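Secreted hemophore CSA2 (Candida albicans, PDB 4Y7S) binds heme as a secreted hemophore and exchanges it with related CFEM proteins, probably in a cross-cell-wall relay, helping the fungus use iron from human hemoglobin. Local coordinates at residues Asn16-Arg21 / Lys79-Ala84; Val61-Ala66 / Ala99-Ala104. All coordinates share one frame; numbering follows the deposited sequence.

Interaction 1: Asn16-Arg21 / Lys79-Ala84; sequences NGFADR and KLAVGA
R21 and A84 bring the two backbones closest, their CA atoms 6.3 Å apart where the short helix 19-22 passes beside helix 72-87. The contact is small and apolar. F18 extends its ring to helix 72-87 because CG stands opposite the backbone N (chi1 174°); A81 CB lies at the ring edge, near the ring plane, 3.8 Å from F18 CZ. A second touch joins two beta carbons, R21 CB to A84 CB, at 3.9 Å; beyond it the arginine chain bends at chi2 (-62°) and leads away, placing G17 O against one guanidinium face, toward its rim. N16 OD1 caps the turn that leads into helix 19-22, accepting a nearly straight bond from A19 N (2.8 Å), which arrives from above the carbonyl plane, and a weak one from F18 N. N16 ND2 is tied to V34 O. R21 also touches T48, next in sequence to D47, the axial heme-iron ligand. Around the contact, F18 meets the W95 ring almost parallel and packs on L51 and C52 of helix 48-53 and on F77 and C85 of helix 72-87, while I22 of helix 19-22 lies against L80 and A84.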
ATOM      1  N   ASN A  16      -4.385   3.702 -19.618  1.00 20.75           N
ATOM      2  CA  ASN A  16      -4.412   2.526 -18.759  1.00 20.39           C
ATOM      3  C   ASN A  16      -5.867   2.130 -18.478  1.00 19.35           C
ATOM      4  O   ASN A  16      -6.788   2.834 -18.877  1.00 20.60           O
ATOM      5  CB  ASN A  16      -3.624   2.768 -17.460  1.00 20.72           C
ATOM      6  CG  ASN A  16      -4.178   3.919 -16.619  1.00 22.76           C
ATOM      7  OD1 ASN A  16      -5.314   3.874 -16.157  1.00 19.49           O
ATOM      8  ND2 ASN A  16      -3.352   4.934 -16.384  1.00 21.09           N
ATOM      9  N   GLY A  17      -6.069   0.996 -17.810  1.00 20.83           N
ATOM     10  CA  GLY A  17      -7.402   0.455 -17.612  1.00 22.38           C
ATOM     11  C   GLY A  17      -8.328   1.328 -16.782  1.00 22.12           C
ATOM     12  O   GLY A  17      -9.546   1.251 -16.930  1.00 21.68           O
ATOM     13  N   PHE A  18      -7.756   2.159 -15.917  1.00 17.60           N
ATOM     14  CA  PHE A  18      -8.537   3.093 -15.105  1.00 16.82           C
ATOM     15  C   PHE A  18      -8.857   4.352 -15.906  1.00 18.67           C
ATOM     16  O   PHE A  18     -10.013   4.726 -16.056  1.00 19.55           O
ATOM     17  CB  PHE A  18      -7.771   3.433 -13.833  1.00 18.39           C
ATOM     18  CG  PHE A  18      -8.411   4.518 -12.969  1.00 21.81           C
ATOM     19  CD1 PHE A  18      -9.509   4.243 -12.170  1.00 22.45           C
ATOM     20  CD2 PHE A  18      -7.864   5.799 -12.923  1.00 22.26           C
ATOM     21  CE1 PHE A  18     -10.082   5.241 -11.355  1.00 19.57           C
ATOM     22  CE2 PHE A  18      -8.422   6.801 -12.109  1.00 18.48           C
ATOM     23  CZ  PHE A  18      -9.524   6.514 -11.318  1.00 17.19           C
ATOM     24  N   ALA A  19      -7.814   4.989 -16.422  1.00 18.30           N
ATOM     25  CA  ALA A  19      -7.950   6.198 -17.221  1.00 16.48           C
ATOM     26  C   ALA A  19      -8.886   6.051 -18.419  1.00 19.31           C
ATOM     27  O   ALA A  19      -9.690   6.944 -18.674  1.00 19.44           O
ATOM     28  CB  ALA A  19      -6.581   6.649 -17.700  1.00 23.80           C
ATOM     29  N   ASP A  20      -8.777   4.942 -19.154  1.00 17.26           N
ATOM     30  CA  ASP A  20      -9.541   4.771 -20.375  1.00 19.62           C
ATOM     31  C   ASP A  20     -11.041   4.834 -20.079  1.00 22.30           C
ATOM     32  O   ASP A  20     -11.826   5.207 -20.925  1.00 23.27           O
ATOM     33  CB  ASP A  20      -9.204   3.429 -21.067  1.00 25.67           C
ATOM     34  CG  ASP A  20      -7.881   3.472 -21.848  1.00 25.28           C
ATOM     35  OD1 ASP A  20      -7.026   4.337 -21.547  1.00 21.48           O
ATOM     36  OD2 ASP A  20      -7.699   2.646 -22.783  1.00 29.82           O
ATOM     37  N   ARG A  21     -11.447   4.444 -18.881  1.00 18.58           N
ATOM     38  CA  ARG A  21     -12.870   4.415 -18.572  1.00 19.12           C
ATOM     39  C   ARG A  21     -13.478   5.799 -18.392  1.00 20.57           C
ATOM     40  O   ARG A  21     -14.663   5.986 -18.641  1.00 19.44           O
ATOM     41  CB  ARG A  21     -13.121   3.608 -17.300  1.00 21.42           C
ATOM     42  CG  ARG A  21     -12.683   2.169 -17.374  1.00 18.82           C
ATOM     43  CD  ARG A  21     -13.423   1.345 -18.468  1.00 22.01           C
ATOM     44  NE  ARG A  21     -12.632   0.145 -18.600  1.00 43.71           N
ATOM     45  CZ  ARG A  21     -11.752  -0.082 -19.560  1.00 36.45           C
ATOM     46  NH1 ARG A  21     -11.615   0.749 -20.579  1.00 30.74           N
ATOM     47  NH2 ARG A  21     -11.052  -1.197 -19.518  1.00 45.45           N
ATOM     48  N   LYS A  79     -16.792  10.820  -8.259  1.00 17.03           N
ATOM     49  CA  LYS A  79     -17.970  10.087  -8.701  1.00 14.17           C
ATOM     50  C   LYS A  79     -17.648   9.218  -9.897  1.00 13.76           C
ATOM     51  O   LYS A  79     -18.102   8.089  -9.977  1.00 18.60           O
ATOM     52  CB  LYS A  79     -19.094  11.045  -9.064  1.00 15.79           C
ATOM     53  CG  LYS A  79     -19.752  11.638  -7.846  1.00 23.66           C
ATOM     54  CD  LYS A  79     -20.992  12.498  -8.188  1.00 27.42           C
ATOM     55  CE  LYS A  79     -21.635  13.026  -6.901  1.00 30.59           C
ATOM     56  NZ  LYS A  79     -22.597  14.119  -7.165  1.00 31.57           N
ATOM     57  N   LEU A  80     -16.870   9.743 -10.830  1.00 18.03           N
ATOM     58  CA  LEU A  80     -16.491   8.958 -12.001  1.00 22.35           C
ATOM     59  C   LEU A  80     -15.532   7.815 -11.654  1.00 21.07           C
ATOM     60  O   LEU A  80     -15.670   6.700 -12.181  1.00 16.96           O
ATOM     61  CB  LEU A  80     -15.865   9.852 -13.059  1.00 20.21           C
ATOM     62  CG  LEU A  80     -16.881  10.696 -13.804  1.00 20.74           C
ATOM     63  CD1 LEU A  80     -16.182  11.868 -14.404  1.00 18.43           C
ATOM     64  CD2 LEU A  80     -17.594   9.877 -14.870  1.00 25.86           C
ATOM     65  N   ALA A  81     -14.559   8.084 -10.778  1.00 17.35           N
ATOM     66  CA  ALA A  81     -13.633   7.050 -10.344  1.00 14.51           C
ATOM     67  C   ALA A  81     -14.379   5.909  -9.661  1.00 17.06           C
ATOM     68  O   ALA A  81     -14.178   4.721  -9.966  1.00 15.12           O
ATOM     69  CB  ALA A  81     -12.582   7.630  -9.407  1.00 17.03           C
ATOM     70  N   VAL A  82     -15.259   6.278  -8.749  1.00 14.08           N
ATOM     71  CA  VAL A  82     -16.064   5.301  -8.028  1.00 18.68           C
ATOM     72  C   VAL A  82     -16.922   4.495  -9.012  1.00 20.31           C
ATOM     73  O   VAL A  82     -17.011   3.270  -8.917  1.00 20.76           O
ATOM     74  CB  VAL A  82     -16.960   5.985  -6.998  1.00 18.99           C
ATOM     75  CG1 VAL A  82     -18.069   5.042  -6.511  1.00 20.34           C
ATOM     76  CG2 VAL A  82     -16.114   6.471  -5.823  1.00 16.92           C
ATOM     77  N   GLY A  83     -17.540   5.186  -9.960  1.00 19.10           N
ATOM     78  CA  GLY A  83     -18.397   4.520 -10.921  1.00 23.25           C
ATOM     79  C   GLY A  83     -17.661   3.497 -11.774  1.00 17.51           C
ATOM     80  O   GLY A  83     -18.127   2.375 -11.967  1.00 19.83           O
ATOM     81  N   ALA A  84     -16.498   3.878 -12.276  1.00 15.40           N
ATOM     82  CA  ALA A  84     -15.718   2.984 -13.121  1.00 18.85           C
ATOM     83  C   ALA A  84     -15.248   1.764 -12.335  1.00 20.61           C
ATOM     84  O   ALA A  84     -15.297   0.641 -12.828  1.00 19.36           O
ATOM     85  CB  ALA A  84     -14.526   3.714 -13.704  1.00 15.80           C
TER

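Interaction 2: Val61-Ala66 / Ala99-Ala104; sequences VGNCVA and ASVSSA
V101 overlaps the backbone of G62 with one methyl and the side-chain amide of N63 with the other. Its CG1 stands anti to the backbone N (chi1 173°) and reaches G62 CA at 3.7 Å, with the carbonyl carbon of the same glycine almost as near. G62 has no side chain, and the methyl lies directly on its backbone. V101 CG2 turns to the flank, where N63 crosses it at about a right angle and brings OD1 to 3.5 Å from CG2. The asparagine begins beside the interface and bends in: its CG lies anti to the carbonyl carbon (chi1 -82°), which carries the amide across to the valine. One turn on, A66 and A104 meet through small side chains, CB to CB at 4.2 Å, and A66 CB also rests 3.9 Å from A104 O. Helices 55-68 and 99-110 run nearly parallel here, their local axes 19° apart in direction and 9.1 Å at closest approach. C64, facing away from helix 99-110, forms the disulfide to C33, one of the four that brace the CFEM helical basket; V61 and V65 pack on F77, and V65 and A66 also meet L105 of helix 99-110. N63 also packs on Q25 of the third subunit. Within the contact, methyl groups meet glycine backbone, a side-chain amide oxygen, a backbone carbonyl and another methyl, which implies that shape and van der Waals packing, rather than polar bonds or charge pairing, join these two segments.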
ATOM      1  N   VAL A  61      -2.811   9.250  -7.940  1.00 15.23           N
ATOM      2  CA  VAL A  61      -3.841   9.871  -8.750  1.00 18.03           C
ATOM      3  C   VAL A  61      -4.627  10.846  -7.873  1.00 14.00           C
ATOM      4  O   VAL A  61      -4.849  11.994  -8.245  1.00 14.29           O
ATOM      5  CB  VAL A  61      -4.784   8.814  -9.387  1.00 15.75           C
ATOM      6  CG1 VAL A  61      -5.985   9.496 -10.013  1.00 16.68           C
ATOM      7  CG2 VAL A  61      -4.035   7.993 -10.433  1.00 14.34           C
ATOM      8  N   GLY A  62      -4.986  10.392  -6.682  1.00 18.03           N
ATOM      9  CA  GLY A  62      -5.751  11.197  -5.751  1.00 17.45           C
ATOM     10  C   GLY A  62      -5.022  12.450  -5.288  1.00 18.25           C
ATOM     11  O   GLY A  62      -5.607  13.533  -5.216  1.00 17.86           O
ATOM     12  N   ASN A  63      -3.740  12.305  -4.978  1.00 17.27           N
ATOM     13  CA  ASN A  63      -2.924  13.440  -4.575  1.00 19.48           C
ATOM     14  C   ASN A  63      -2.878  14.488  -5.659  1.00 19.68           C
ATOM     15  O   ASN A  63      -2.954  15.679  -5.381  1.00 21.21           O
ATOM     16  CB  ASN A  63      -1.508  12.994  -4.266  1.00 21.01           C
ATOM     17  CG  ASN A  63      -1.372  12.439  -2.889  1.00 25.16           C
ATOM     18  OD1 ASN A  63      -2.165  12.747  -1.999  1.00 30.43           O
ATOM     19  ND2 ASN A  63      -0.344  11.631  -2.685  1.00 30.55           N
ATOM     20  N   CYS A  64      -2.742  14.035  -6.901  1.00 18.62           N
ATOM     21  CA  CYS A  64      -2.691  14.939  -8.039  1.00 19.35           C
ATOM     22  C   CYS A  64      -4.030  15.681  -8.236  1.00 21.53           C
ATOM     23  O   CYS A  64      -4.056  16.896  -8.438  1.00 19.56           O
ATOM     24  CB  CYS A  64      -2.311  14.158  -9.304  1.00 22.53           C
ATOM     25  SG  CYS A  64      -2.251  15.153 -10.841  1.00 27.10           S
ATOM     26  N   VAL A  65      -5.145  14.957  -8.153  1.00 17.86           N
ATOM     27  CA  VAL A  65      -6.442  15.596  -8.299  1.00 16.71           C
ATOM     28  C   VAL A  65      -6.653  16.623  -7.184  1.00 17.10           C
ATOM     29  O   VAL A  65      -7.173  17.712  -7.435  1.00 21.28           O
ATOM     30  CB  VAL A  65      -7.585  14.559  -8.297  1.00 19.49           C
ATOM     31  CG1 VAL A  65      -8.945  15.225  -8.114  1.00 18.00           C
ATOM     32  CG2 VAL A  65      -7.547  13.727  -9.592  1.00 16.31           C
ATOM     33  N   ALA A  66      -6.272  16.281  -5.957  1.00 18.80           N
ATOM     34  CA  ALA A  66      -6.401  17.212  -4.848  1.00 20.23           C
ATOM     35  C   ALA A  66      -5.560  18.472  -5.029  1.00 25.13           C
ATOM     36  O   ALA A  66      -5.882  19.512  -4.484  1.00 24.61           O
ATOM     37  CB  ALA A  66      -6.023  16.535  -3.545  1.00 22.10           C
ATOM     38  N   ALA A  99      -6.533   6.917   3.532  1.00 17.04           N
ATOM     39  CA  ALA A  99      -7.375   7.835   4.291  1.00 19.27           C
ATOM     40  C   ALA A  99      -6.855   9.273   4.212  1.00 23.58           C
ATOM     41  O   ALA A  99      -7.639  10.211   4.135  1.00 20.35           O
ATOM     42  CB  ALA A  99      -7.482   7.397   5.740  1.00 24.91           C
ATOM     43  N   SER A 100      -5.536   9.444   4.232  1.00 21.21           N
ATOM     44  CA  SER A 100      -4.926  10.778   4.133  1.00 23.95           C
ATOM     45  C   SER A 100      -5.263  11.449   2.785  1.00 23.32           C
ATOM     46  O   SER A 100      -5.517  12.653   2.713  1.00 23.55           O
ATOM     47  CB  SER A 100      -3.418  10.660   4.324  1.00 27.14           C
ATOM     48  OG  SER A 100      -2.869   9.794   3.334  1.00 23.62           O
ATOM     49  N   VAL A 101      -5.288  10.659   1.722  1.00 17.01           N
ATOM     50  CA  VAL A 101      -5.637  11.179   0.398  1.00 18.74           C
ATOM     51  C   VAL A 101      -7.119  11.544   0.312  1.00 15.73           C
ATOM     52  O   VAL A 101      -7.484  12.584  -0.260  1.00 20.69           O
ATOM     53  CB  VAL A 101      -5.289  10.164  -0.714  1.00 19.44           C
ATOM     54  CG1 VAL A 101      -5.817  10.635  -2.069  1.00 19.54           C
ATOM     55  CG2 VAL A 101      -3.772   9.920  -0.765  1.00 14.94           C
ATOM     56  N   SER A 102      -7.980  10.709   0.878  1.00 19.82           N
ATOM     57  CA  SER A 102      -9.400  11.040   0.945  1.00 21.75           C
ATOM     58  C   SER A 102      -9.620  12.375   1.661  1.00 23.85           C
ATOM     59  O   SER A 102     -10.421  13.179   1.215  1.00 22.20           O
ATOM     60  CB  SER A 102     -10.190   9.940   1.653  1.00 23.32           C
ATOM     61  OG  SER A 102     -11.583  10.129   1.448  1.00 23.51           O
ATOM     62  N   SER A 103      -8.925  12.594   2.782  1.00 20.40           N
ATOM     63  CA  SER A 103      -9.061  13.828   3.549  1.00 24.98           C
ATOM     64  C   SER A 103      -8.616  15.023   2.714  1.00 23.44           C
ATOM     65  O   SER A 103      -9.263  16.059   2.722  1.00 25.05           O
ATOM     66  CB  SER A 103      -8.255  13.767   4.854  1.00 25.85           C
ATOM     67  OG  SER A 103      -8.682  12.680   5.657  1.00 35.50           O
ATOM     68  N   ALA A 104      -7.524  14.857   1.977  1.00 22.07           N
ATOM     69  CA  ALA A 104      -7.030  15.903   1.078  1.00 26.51           C
ATOM     70  C   ALA A 104      -8.052  16.205  -0.025  1.00 22.25           C
ATOM     71  O   ALA A 104      -8.230  17.356  -0.422  1.00 25.39           O
ATOM     72  CB  ALA A 104      -5.678  15.495   0.463  1.00 27.47           C
TER

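Interaction 1 lies about 5 Å from the centre of the chain and interaction 2 about 11 Å, their own centres 16 Å apart; each combines buried and partly exposed residues. They involve different helices, yet their segments alternate in sequence, and F18 CE2 touches V61 CG1 at 4.2 Å, joining them directly. F77 of helix 72-87 also bridges them, packing on F18 as well as on V61 and V65. Interaction 1 sets an aromatic edge and the root of an arginine against alanines of a helix, and the arginine side chain is about 9 Å from the heme. Interaction 2, away from the annotated sites, is valine, glycine and alanine packing between two helices, with an asparagine amide at the flank and neighbouring subunits within reach.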